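Long-range contacts in negative regulator of ofd1 (Schizosaccharomyces pombe, PDB 3QTM), which is required for correct translation termination, directly inhibits ofd1 and stabilises the released N-terminal transcription factor domain of sre1: residues A[218-222]-A[235-239]; A[22-26]-A[47-52]; A[272-276]-A[298-302]. All coordinates share one frame; numbering follows the deposited sequence.

Contact 1 (A[218-222]-A[235-239])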
ATOM      1  N   TRP A 218       2.730   6.576   1.940  1.00 23.26           N
ATOM      2  CA  TRP A 218       2.989   6.587   0.504  1.00 25.04           C
ATOM      3  C   TRP A 218       3.834   7.803   0.161  1.00 25.53           C
ATOM      4  O   TRP A 218       4.824   7.698  -0.557  1.00 24.61           O
ATOM      5  CB  TRP A 218       1.689   6.597  -0.302  1.00 23.95           C
ATOM      6  CG  TRP A 218       1.005   5.260  -0.393  1.00 21.77           C
ATOM      7  CD1 TRP A 218      -0.175   4.903   0.199  1.00 20.68           C
ATOM      8  CD2 TRP A 218       1.449   4.108  -1.125  1.00 22.63           C
ATOM      9  NE1 TRP A 218      -0.488   3.604  -0.114  1.00 18.97           N
ATOM     10  CE2 TRP A 218       0.488   3.092  -0.926  1.00 23.06           C
ATOM     11  CE3 TRP A 218       2.561   3.837  -1.934  1.00 23.71           C
ATOM     12  CZ2 TRP A 218       0.602   1.825  -1.509  1.00 23.30           C
ATOM     13  CZ3 TRP A 218       2.678   2.572  -2.507  1.00 23.20           C
ATOM     14  CH2 TRP A 218       1.701   1.587  -2.296  1.00 25.55           C
ATOM     15  N   LEU A 219       3.454   8.954   0.701  1.00 24.35           N
ATOM     16  CA  LEU A 219       4.181  10.183   0.433  1.00 26.55           C
ATOM     17  C   LEU A 219       5.612  10.093   0.919  1.00 27.50           C
ATOM     18  O   LEU A 219       6.531  10.495   0.216  1.00 29.27           O
ATOM     19  CB  LEU A 219       3.481  11.395   1.070  1.00 28.95           C
ATOM     20  CG  LEU A 219       2.154  11.806   0.428  1.00 30.92           C
ATOM     21  CD1 LEU A 219       1.413  12.849   1.272  1.00 30.31           C
ATOM     22  CD2 LEU A 219       2.402  12.325  -0.985  1.00 31.46           C
ATOM     23  N   LYS A 220       5.816   9.554   2.116  1.00 28.14           N
ATOM     24  CA  LYS A 220       7.173   9.466   2.639  1.00 26.71           C
ATOM     25  C   LYS A 220       8.077   8.567   1.788  1.00 28.73           C
ATOM     26  O   LYS A 220       9.286   8.788   1.709  1.00 27.77           O
ATOM     27  CB  LYS A 220       7.189   9.012   4.101  1.00 28.00           C
ATOM     28  CG  LYS A 220       8.585   9.116   4.733  1.00 33.32           C
ATOM     29  CD  LYS A 220       8.599   8.783   6.223  1.00 36.29           C
ATOM     30  CE  LYS A 220       7.442   9.459   6.939  1.00 38.40           C
ATOM     31  NZ  LYS A 220       7.815   9.934   8.293  1.00 39.26           N
ATOM     32  N   SER A 221       7.499   7.556   1.147  1.00 28.04           N
ATOM     33  CA  SER A 221       8.306   6.611   0.376  1.00 29.78           C
ATOM     34  C   SER A 221       8.969   7.264  -0.841  1.00 27.83           C
ATOM     35  O   SER A 221       9.815   6.662  -1.492  1.00 28.22           O
ATOM     36  CB  SER A 221       7.475   5.399  -0.061  1.00 25.86           C
ATOM     37  OG  SER A 221       6.624   5.713  -1.142  1.00 27.69           O
ATOM     38  N   VAL A 222       8.579   8.495  -1.140  1.00 26.61           N
ATOM     39  CA  VAL A 222       9.077   9.180  -2.324  1.00 32.18           C
ATOM     40  C   VAL A 222       9.335  10.674  -2.086  1.00 36.29           C
ATOM     41  O   VAL A 222       9.353  11.458  -3.032  1.00 38.42           O
ATOM     42  CB  VAL A 222       8.117   8.985  -3.536  1.00 30.49           C
ATOM     43  CG1 VAL A 222       7.996   7.513  -3.894  1.00 28.87           C
ATOM     44  CG2 VAL A 222       6.742   9.566  -3.239  1.00 26.64           C
ATOM     45  N   ALA A 235       3.398   5.774  -5.964  1.00 27.78           N
ATOM     46  CA  ALA A 235       2.995   6.364  -4.682  1.00 24.53           C
ATOM     47  C   ALA A 235       1.836   7.369  -4.825  1.00 23.01           C
ATOM     48  O   ALA A 235       0.864   7.323  -4.069  1.00 24.03           O
ATOM     49  CB  ALA A 235       4.207   7.043  -4.017  1.00 21.71           C
ATOM     50  N   GLN A 236       1.954   8.280  -5.788  1.00 23.75           N
ATOM     51  CA  GLN A 236       0.939   9.313  -5.985  1.00 24.07           C
ATOM     52  C   GLN A 236      -0.375   8.706  -6.470  1.00 24.18           C
ATOM     53  O   GLN A 236      -1.446   9.150  -6.066  1.00 24.70           O
ATOM     54  CB  GLN A 236       1.426  10.402  -6.946  1.00 24.88           C
ATOM     55  CG  GLN A 236       2.564  11.268  -6.410  1.00 25.05           C
ATOM     56  CD  GLN A 236       2.144  12.181  -5.254  1.00 25.88           C
ATOM     57  OE1 GLN A 236       0.977  12.219  -4.850  1.00 25.27           O
ATOM     58  NE2 GLN A 236       3.105  12.918  -4.718  1.00 29.19           N
ATOM     59  N   GLU A 237      -0.296   7.678  -7.316  1.00 26.43           N
ATOM     60  CA  GLU A 237      -1.493   6.932  -7.718  1.00 24.66           C
ATOM     61  C   GLU A 237      -2.218   6.311  -6.519  1.00 25.78           C
ATOM     62  O   GLU A 237      -3.457   6.290  -6.473  1.00 24.74           O
ATOM     63  CB  GLU A 237      -1.151   5.839  -8.734  1.00 27.82           C
ATOM     64  CG  GLU A 237      -0.614   6.350 -10.064  1.00 34.43           C
ATOM     65  CD  GLU A 237      -1.713   6.659 -11.061  1.00 41.77           C
ATOM     66  OE1 GLU A 237      -2.817   7.056 -10.627  1.00 43.64           O
ATOM     67  OE2 GLU A 237      -1.478   6.498 -12.282  1.00 44.68           O
ATOM     68  N   ALA A 238      -1.456   5.792  -5.556  1.00 23.58           N
ATOM     69  CA  ALA A 238      -2.064   5.209  -4.360  1.00 20.45           C
ATOM     70  C   ALA A 238      -2.682   6.315  -3.497  1.00 23.48           C
ATOM     71  O   ALA A 238      -3.728   6.131  -2.875  1.00 22.46           O
ATOM     72  CB  ALA A 238      -1.041   4.408  -3.553  1.00 24.06           C
ATOM     73  N   VAL A 239      -2.025   7.466  -3.445  1.00 23.19           N
ATOM     74  CA  VAL A 239      -2.600   8.605  -2.734  1.00 26.25           C
ATOM     75  C   VAL A 239      -3.875   9.104  -3.434  1.00 27.50           C
ATOM     76  O   VAL A 239      -4.898   9.305  -2.793  1.00 26.41           O
ATOM     77  CB  VAL A 239      -1.593   9.743  -2.580  1.00 26.40           C
ATOM     78  CG1 VAL A 239      -2.277  10.982  -2.003  1.00 25.80           C
ATOM     79  CG2 VAL A 239      -0.434   9.283  -1.707  1.00 24.08           C
TER

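Contact 2 (A[22-26]-A[47-52])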
ATOM      1  N   LEU A  22      23.062  -8.994   4.483  1.00 21.42           N
ATOM      2  CA  LEU A  22      21.799  -9.706   4.531  1.00 24.51           C
ATOM      3  C   LEU A  22      20.704  -8.881   3.852  1.00 25.50           C
ATOM      4  O   LEU A  22      19.951  -9.395   3.007  1.00 25.27           O
ATOM      5  CB  LEU A  22      21.448 -10.038   5.985  1.00 25.29           C
ATOM      6  CG  LEU A  22      20.304 -10.996   6.286  1.00 25.37           C
ATOM      7  CD1 LEU A  22      20.626 -12.399   5.756  1.00 20.43           C
ATOM      8  CD2 LEU A  22      20.045 -11.001   7.799  1.00 18.21           C
ATOM      9  N   TRP A  23      20.636  -7.595   4.193  1.00 25.20           N
ATOM     10  CA  TRP A  23      19.687  -6.689   3.555  1.00 23.16           C
ATOM     11  C   TRP A  23      19.945  -6.572   2.061  1.00 24.53           C
ATOM     12  O   TRP A  23      19.006  -6.457   1.267  1.00 23.71           O
ATOM     13  CB  TRP A  23      19.710  -5.304   4.215  1.00 23.76           C
ATOM     14  CG  TRP A  23      18.746  -5.217   5.350  1.00 27.29           C
ATOM     15  CD1 TRP A  23      19.031  -5.316   6.681  1.00 24.35           C
ATOM     16  CD2 TRP A  23      17.316  -5.077   5.252  1.00 26.35           C
ATOM     17  NE1 TRP A  23      17.870  -5.225   7.421  1.00 25.84           N
ATOM     18  CE2 TRP A  23      16.806  -5.075   6.568  1.00 26.38           C
ATOM     19  CE3 TRP A  23      16.425  -4.935   4.179  1.00 25.57           C
ATOM     20  CZ2 TRP A  23      15.445  -4.937   6.842  1.00 24.23           C
ATOM     21  CZ3 TRP A  23      15.069  -4.796   4.453  1.00 29.38           C
ATOM     22  CH2 TRP A  23      14.593  -4.801   5.778  1.00 24.21           C
ATOM     23  N   GLY A  24      21.221  -6.602   1.686  1.00 24.60           N
ATOM     24  CA  GLY A  24      21.616  -6.488   0.296  1.00 25.79           C
ATOM     25  C   GLY A  24      21.043  -7.609  -0.561  1.00 23.30           C
ATOM     26  O   GLY A  24      20.563  -7.361  -1.660  1.00 24.20           O
ATOM     27  N   LEU A  25      21.096  -8.833  -0.045  1.00 21.59           N
ATOM     28  CA  LEU A  25      20.503  -9.999  -0.704  1.00 23.50           C
ATOM     29  C   LEU A  25      19.000  -9.840  -0.886  1.00 26.26           C
ATOM     30  O   LEU A  25      18.468 -10.109  -1.973  1.00 23.91           O
ATOM     31  CB  LEU A  25      20.783 -11.271   0.094  1.00 20.19           C
ATOM     32  CG  LEU A  25      22.229 -11.777   0.062  1.00 26.16           C
ATOM     33  CD1 LEU A  25      22.432 -12.922   1.057  1.00 21.37           C
ATOM     34  CD2 LEU A  25      22.625 -12.209  -1.372  1.00 24.96           C
ATOM     35  N   TYR A  26      18.319  -9.408   0.175  1.00 24.09           N
ATOM     36  CA  TYR A  26      16.884  -9.170   0.098  1.00 22.12           C
ATOM     37  C   TYR A  26      16.558  -8.095  -0.946  1.00 23.30           C
ATOM     38  O   TYR A  26      15.626  -8.250  -1.730  1.00 23.68           O
ATOM     39  CB  TYR A  26      16.298  -8.766   1.458  1.00 18.76           C
ATOM     40  CG  TYR A  26      14.816  -8.465   1.350  1.00 23.14           C
ATOM     41  CD1 TYR A  26      13.883  -9.488   1.206  1.00 20.17           C
ATOM     42  CD2 TYR A  26      14.358  -7.162   1.328  1.00 19.42           C
ATOM     43  CE1 TYR A  26      12.520  -9.211   1.078  1.00 20.76           C
ATOM     44  CE2 TYR A  26      13.020  -6.878   1.197  1.00 20.71           C
ATOM     45  CZ  TYR A  26      12.100  -7.900   1.079  1.00 23.35           C
ATOM     46  OH  TYR A  26      10.759  -7.587   0.954  1.00 23.53           O
ATOM     47  N   GLY A  47      18.260 -17.598  -0.230  1.00 19.87           N
ATOM     48  CA  GLY A  47      19.647 -17.336   0.119  1.00 22.69           C
ATOM     49  C   GLY A  47      19.698 -16.435   1.343  1.00 23.66           C
ATOM     50  O   GLY A  47      20.489 -16.666   2.259  1.00 21.43           O
ATOM     51  N   THR A  48      18.828 -15.425   1.369  1.00 18.56           N
ATOM     52  CA  THR A  48      18.708 -14.541   2.529  1.00 19.94           C
ATOM     53  C   THR A  48      18.408 -15.317   3.793  1.00 21.29           C
ATOM     54  O   THR A  48      19.022 -15.105   4.848  1.00 21.55           O
ATOM     55  CB  THR A  48      17.589 -13.514   2.314  1.00 21.15           C
ATOM     56  OG1 THR A  48      17.796 -12.863   1.061  1.00 19.69           O
ATOM     57  CG2 THR A  48      17.566 -12.464   3.449  1.00 17.15           C
ATOM     58  N   ILE A  49      17.458 -16.234   3.684  1.00 19.97           N
ATOM     59  CA  ILE A  49      17.064 -17.048   4.824  1.00 21.95           C
ATOM     60  C   ILE A  49      18.243 -17.894   5.323  1.00 21.79           C
ATOM     61  O   ILE A  49      18.528 -17.937   6.522  1.00 21.98           O
ATOM     62  CB  ILE A  49      15.838 -17.928   4.473  1.00 18.38           C
ATOM     63  CG1 ILE A  49      14.600 -17.031   4.352  1.00 19.70           C
ATOM     64  CG2 ILE A  49      15.652 -19.061   5.509  1.00 18.82           C
ATOM     65  CD1 ILE A  49      13.415 -17.638   3.561  1.00 17.65           C
ATOM     66  N   HIS A  50      18.939 -18.544   4.401  1.00 19.95           N
ATOM     67  CA  HIS A  50      20.123 -19.333   4.762  1.00 24.60           C
ATOM     68  C   HIS A  50      21.197 -18.482   5.429  1.00 23.02           C
ATOM     69  O   HIS A  50      21.814 -18.894   6.419  1.00 20.75           O
ATOM     70  CB  HIS A  50      20.719 -20.025   3.534  1.00 23.89           C
ATOM     71  CG  HIS A  50      19.820 -21.062   2.932  1.00 31.61           C
ATOM     72  ND1 HIS A  50      19.652 -21.200   1.570  1.00 30.13           N
ATOM     73  CD2 HIS A  50      19.033 -22.001   3.504  1.00 32.16           C
ATOM     74  CE1 HIS A  50      18.814 -22.192   1.330  1.00 30.34           C
ATOM     75  NE2 HIS A  50      18.418 -22.691   2.488  1.00 35.88           N
ATOM     76  N   GLU A  51      21.444 -17.299   4.880  1.00 21.86           N
ATOM     77  CA  GLU A  51      22.479 -16.453   5.451  1.00 22.78           C
ATOM     78  C   GLU A  51      22.058 -16.025   6.862  1.00 23.34           C
ATOM     79  O   GLU A  51      22.881 -15.975   7.764  1.00 20.52           O
ATOM     80  CB  GLU A  51      22.759 -15.249   4.553  1.00 23.15           C
ATOM     81  CG  GLU A  51      23.852 -14.327   5.081  1.00 30.50           C
ATOM     82  CD  GLU A  51      25.187 -15.048   5.339  1.00 31.90           C
ATOM     83  OE1 GLU A  51      25.490 -16.060   4.659  1.00 27.97           O
ATOM     84  OE2 GLU A  51      25.929 -14.583   6.233  1.00 30.96           O
ATOM     85  N   ALA A  52      20.764 -15.757   7.051  1.00 22.67           N
ATOM     86  CA  ALA A  52      20.255 -15.373   8.363  1.00 21.75           C
ATOM     87  C   ALA A  52      20.489 -16.493   9.362  1.00 22.56           C
ATOM     88  O   ALA A  52      20.907 -16.252  10.504  1.00 21.59           O
ATOM     89  CB  ALA A  52      18.759 -15.010   8.289  1.00 21.35           C
TER

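Contact 3 (A[272-276]-A[298-302])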
ATOM      1  N   LEU A 272     -12.401  15.630  -2.973  1.00 27.80           N
ATOM      2  CA  LEU A 272     -12.384  15.694  -4.429  1.00 28.82           C
ATOM      3  C   LEU A 272     -11.345  16.701  -4.906  1.00 29.15           C
ATOM      4  O   LEU A 272     -10.600  16.440  -5.859  1.00 26.99           O
ATOM      5  CB  LEU A 272     -13.772  16.027  -4.980  1.00 29.76           C
ATOM      6  CG  LEU A 272     -14.785  14.888  -4.830  1.00 30.70           C
ATOM      7  CD1 LEU A 272     -16.197  15.318  -5.237  1.00 31.69           C
ATOM      8  CD2 LEU A 272     -14.335  13.671  -5.621  1.00 32.07           C
ATOM      9  N   ASN A 273     -11.266  17.840  -4.224  1.00 25.37           N
ATOM     10  CA  ASN A 273     -10.259  18.840  -4.562  1.00 26.34           C
ATOM     11  C   ASN A 273      -8.821  18.432  -4.222  1.00 29.33           C
ATOM     12  O   ASN A 273      -7.888  18.811  -4.926  1.00 30.01           O
ATOM     13  CB  ASN A 273     -10.603  20.192  -3.932  1.00 31.15           C
ATOM     14  CG  ASN A 273     -11.556  20.994  -4.792  1.00 32.20           C
ATOM     15  OD1 ASN A 273     -11.347  21.128  -6.001  1.00 31.05           O
ATOM     16  ND2 ASN A 273     -12.614  21.514  -4.182  1.00 32.40           N
ATOM     17  N   ASN A 274      -8.644  17.679  -3.136  1.00 30.69           N
ATOM     18  CA  ASN A 274      -7.360  17.037  -2.853  1.00 29.97           C
ATOM     19  C   ASN A 274      -6.974  16.105  -4.005  1.00 26.86           C
ATOM     20  O   ASN A 274      -5.810  16.027  -4.408  1.00 26.69           O
ATOM     21  CB  ASN A 274      -7.439  16.233  -1.555  1.00 28.93           C
ATOM     22  CG  ASN A 274      -7.426  17.115  -0.317  1.00 33.50           C
ATOM     23  OD1 ASN A 274      -6.849  18.205  -0.321  1.00 32.82           O
ATOM     24  ND2 ASN A 274      -8.059  16.641   0.752  1.00 34.05           N
ATOM     25  N   SER A 275      -7.970  15.399  -4.524  1.00 25.15           N
ATOM     26  CA  SER A 275      -7.766  14.478  -5.635  1.00 28.89           C
ATOM     27  C   SER A 275      -7.283  15.250  -6.854  1.00 29.06           C
ATOM     28  O   SER A 275      -6.377  14.807  -7.555  1.00 26.41           O
ATOM     29  CB  SER A 275      -9.065  13.738  -5.952  1.00 26.98           C
ATOM     30  OG  SER A 275      -9.468  12.957  -4.847  1.00 29.19           O
ATOM     31  N   VAL A 276      -7.881  16.420  -7.090  1.00 28.00           N
ATOM     32  CA  VAL A 276      -7.470  17.259  -8.212  1.00 26.83           C
ATOM     33  C   VAL A 276      -6.012  17.653  -8.078  1.00 28.28           C
ATOM     34  O   VAL A 276      -5.249  17.604  -9.049  1.00 29.27           O
ATOM     35  CB  VAL A 276      -8.337  18.531  -8.333  1.00 29.36           C
ATOM     36  CG1 VAL A 276      -7.776  19.454  -9.420  1.00 26.33           C
ATOM     37  CG2 VAL A 276      -9.775  18.153  -8.639  1.00 27.17           C
ATOM     38  N   ILE A 298     -13.363  13.361 -11.832  1.00 29.83           N
ATOM     39  CA  ILE A 298     -13.299  14.079 -10.562  1.00 30.87           C
ATOM     40  C   ILE A 298     -14.120  15.373 -10.626  1.00 32.30           C
ATOM     41  O   ILE A 298     -14.873  15.695  -9.708  1.00 31.29           O
ATOM     42  CB  ILE A 298     -11.842  14.404 -10.194  1.00 27.39           C
ATOM     43  CG1 ILE A 298     -11.041  13.102 -10.019  1.00 27.82           C
ATOM     44  CG2 ILE A 298     -11.779  15.261  -8.936  1.00 30.10           C
ATOM     45  CD1 ILE A 298      -9.536  13.318  -9.927  1.00 27.21           C
ATOM     46  N   LYS A 299     -13.974  16.113 -11.720  1.00 30.33           N
ATOM     47  CA  LYS A 299     -14.737  17.339 -11.904  1.00 31.87           C
ATOM     48  C   LYS A 299     -16.243  17.075 -11.989  1.00 32.95           C
ATOM     49  O   LYS A 299     -17.046  17.854 -11.479  1.00 32.26           O
ATOM     50  CB  LYS A 299     -14.247  18.074 -13.148  1.00 30.07           C
ATOM     51  CG  LYS A 299     -12.814  18.587 -13.023  1.00 32.71           C
ATOM     52  CD  LYS A 299     -12.697  19.727 -12.000  1.00 29.50           C
ATOM     53  CE  LYS A 299     -11.290  20.330 -11.996  1.00 30.98           C
ATOM     54  NZ  LYS A 299     -11.155  21.475 -11.041  1.00 28.84           N
HETATM   55  N   MSE A 300     -16.621  15.970 -12.626  1.00 31.30           N
HETATM   56  CA  MSE A 300     -18.029  15.598 -12.738  1.00 33.39           C
HETATM   57  C   MSE A 300     -18.625  15.211 -11.390  1.00 34.36           C
HETATM   58  O   MSE A 300     -19.792  15.476 -11.127  1.00 35.11           O
HETATM   59  CB  MSE A 300     -18.214  14.464 -13.742  1.00 34.19           C
HETATM   60  CG  MSE A 300     -18.152  14.910 -15.188  1.00 41.26           C
HETATM   61 SE   MSE A 300     -18.203  13.391 -16.429  1.00 73.96          SE
HETATM   62  CE  MSE A 300     -16.312  13.085 -16.716  1.00 41.78           C
ATOM     63  N   ASP A 301     -17.813  14.591 -10.535  1.00 36.03           N
ATOM     64  CA  ASP A 301     -18.201  14.337  -9.148  1.00 35.41           C
ATOM     65  C   ASP A 301     -18.386  15.647  -8.373  1.00 34.46           C
ATOM     66  O   ASP A 301     -19.325  15.794  -7.590  1.00 33.69           O
ATOM     67  CB  ASP A 301     -17.151  13.467  -8.451  1.00 34.39           C
ATOM     68  CG  ASP A 301     -17.230  11.998  -8.867  1.00 40.38           C
ATOM     69  OD1 ASP A 301     -18.318  11.550  -9.300  1.00 38.65           O
ATOM     70  OD2 ASP A 301     -16.203  11.290  -8.745  1.00 37.59           O
ATOM     71  N   LEU A 302     -17.477  16.594  -8.579  1.00 30.75           N
ATOM     72  CA  LEU A 302     -17.637  17.917  -7.992  1.00 33.32           C
ATOM     73  C   LEU A 302     -18.944  18.586  -8.450  1.00 33.99           C
ATOM     74  O   LEU A 302     -19.682  19.142  -7.640  1.00 34.90           O
ATOM     75  CB  LEU A 302     -16.435  18.791  -8.335  1.00 29.79           C
ATOM     76  CG  LEU A 302     -15.228  18.485  -7.446  1.00 33.78           C
ATOM     77  CD1 LEU A 302     -13.932  19.031  -8.032  1.00 28.48           C
ATOM     78  CD2 LEU A 302     -15.475  19.025  -6.043  1.00 29.33           C
TER
HETATM   79  O   HOH W   1     -11.791  22.393  -8.440  1.00 33.42           O

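Contact 1 (A[218-222]-A[235-239])
Two consecutive helices of the C-terminal part of the protein, 213-220 and 229-254, come together where the indole of Trp-218 packs against the small side chains of Ala-235 and Ala-238. The indole and the alanine methyl make a worked example of a CH-pi contact. Ala-238 CB stands over the five-membered ring of Trp-218, 3.4 Å from its centroid and only 16° off the ring normal, with Trp-218 CE2 its nearest atom at 3.3 Å. The CB of Trp-218 already heads for the partner helix, and the first torsion, with CG beside the backbone N (chi1 -78°), turns one face of the ring to Ala-238.

At the other end of the interface Ala-235 CB rests between the backbone of Trp-218 and the two methyls of Val-222. It meets the carbonyl Trp-218 O at 3.6 Å, and Val-222 CG2 is 3.7 Å away from it. That carbonyl is itself gripped from its own segment: Ser-221 OG donates a hydrogen bond of 2.7 Å to Trp-218 O, arriving 19° out of the carbonyl plane, while Ser-221 N adds a weak one.

Along the remaining flank Val-239 CG2 touches Trp-218 CB at 3.7 Å. Gln-236 starts out pointing away from the helix opposite, but its chain bends back and brings NE2 to 3.8 Å from Leu-219 CD2, the two side chains crossing at about a right angle.

Helix 188-197 extends the cluster, since the ring of Tyr-189 meets that of Trp-218 and also touches Ala-238. An indole packed against small residues of the next helix suits the close helix pairing of a TPR-like alpha solenoid.

Contact 2 (A[22-26]-A[47-52])
Leu-22 pushes a single methyl, CD1, into the surface formed by Thr-48, Glu-51 and Ala-52, and this one atom carries much of the contact. It lies 3.3 Å from Thr-48 O and 3.6 Å from Ala-52 N, so it rests on the helix backbone itself, while Thr-48 CG2 and Glu-51 CB border it, each at 3.8 Å. With CG turned away from the backbone N (chi1 -169°), Leu-22 can send its branch across although its CB does not start in that direction.

Thr-48 answers from the other helix with both of its branches. Its methyl faces Leu-22, whereas OG1 lies 3.5 Å from Leu-25 CB and close to the backbone of Tyr-26. The hydroxyl makes no hydrogen bond to either of those residues; it is bonded to Leu-44 O one turn earlier in its own helix, which fixes its rotation and settles a buried polar atom. If an alanine stood here, both Leu-22 and Leu-25 would probably lose a packing partner, opening a gap between the helices and leaving Leu-44 O without the hydroxyl.

Farther out, Leu-25 CD1 reaches Glu-51 CB at 4.2 Å, near the partly exposed side of the pair. The carboxylate of Glu-51 makes a long, weak ion pair with Arg-54, so the aliphatic part of this residue does the work here. Helix 67-82 lies against the pair, with Phe-69 on Leu-22 and Tyr-73 on Ala-52.

The segments run antiparallel, their axes 9.2 Å apart at 166°. Since methyls and methylenes supply most of the touching surface and the Thr-48 hydroxyl is bonded within its own helix, cohesion rests on shape and burial rather than on polar bonds across the interface.

Contact 3 (A[272-276]-A[298-302])
Leu-272, Val-276, Ile-298 and Leu-302 form the apolar centre of this antiparallel helix pair, where the segment axes pass 9.8 Å apart at a signed crossing angle of -157°. Leu-272 lies alongside Leu-302, its CB 3.6 Å from Leu-302 CD2, and carries CD1 on to Asp-301 CB at 3.8 Å. With CG anti to the carbonyl carbon (chi1 -71°), the leucine lays its methyls against the aliphatic root of the aspartate and leaves the carboxylate aside. One turn on, Val-276 CG2 meets Ile-298 CG2 at 3.5 Å, methyl against methyl, as the two branched side chains cross obliquely. That isoleucine methyl also touches the backbone at Leu-272 O. The other arm of Ile-298 goes elsewhere, placing CD1 4.0 Å from Ser-275 CB.

A water-mediated link lies along one flank. The water donates to Asn-273 OD1 and accepts from Lys-299 NZ, each bond 2.8 Å long. Lys-299 leaves its helix on the side away from the partner, but its chain turns back at chi2 (-69°) and then runs extended, so that the end of the chain comes back toward Val-276. Glu-318 of helix 309-328 forms a salt bridge with the amino group and so holds the end of Lys-299 that also donates to the water. Separately, the hydroxyl of Ser-275 stays within its own helix, bonded to Trp-271 O.

Packing continues outward from the pair: Leu-272 touches Ala-247 of helix 229-254, and Leu-302 touches Tyr-315 of helix 309-328. Successive antiparallel helices, each packed on its neighbours in the chain, are consistent with the alpha solenoid expected of a tetratricopeptide-repeat protein.

Followed from the N terminus, the chain meets three local closures in series, with none nesting or crossing. Contact 2 closes first, joining helices 15-34 and 38-58 across 20 intervening residues. Contact 1 comes next, spanning 12 residues between helices 213-220 and 229-254 nearer the centre of the chain, and contact 3 spans 21 residues between helices 262-285 and 292-305. Contacts 1 and 3 belong to the same C-terminal family region, their centres 19 Å apart, and Gln-236 on Val-281 bridges helices 229-254 and 262-285. Contacts 2 and 3 lie on opposite sides of the chain's centre, about 45 Å apart between centres.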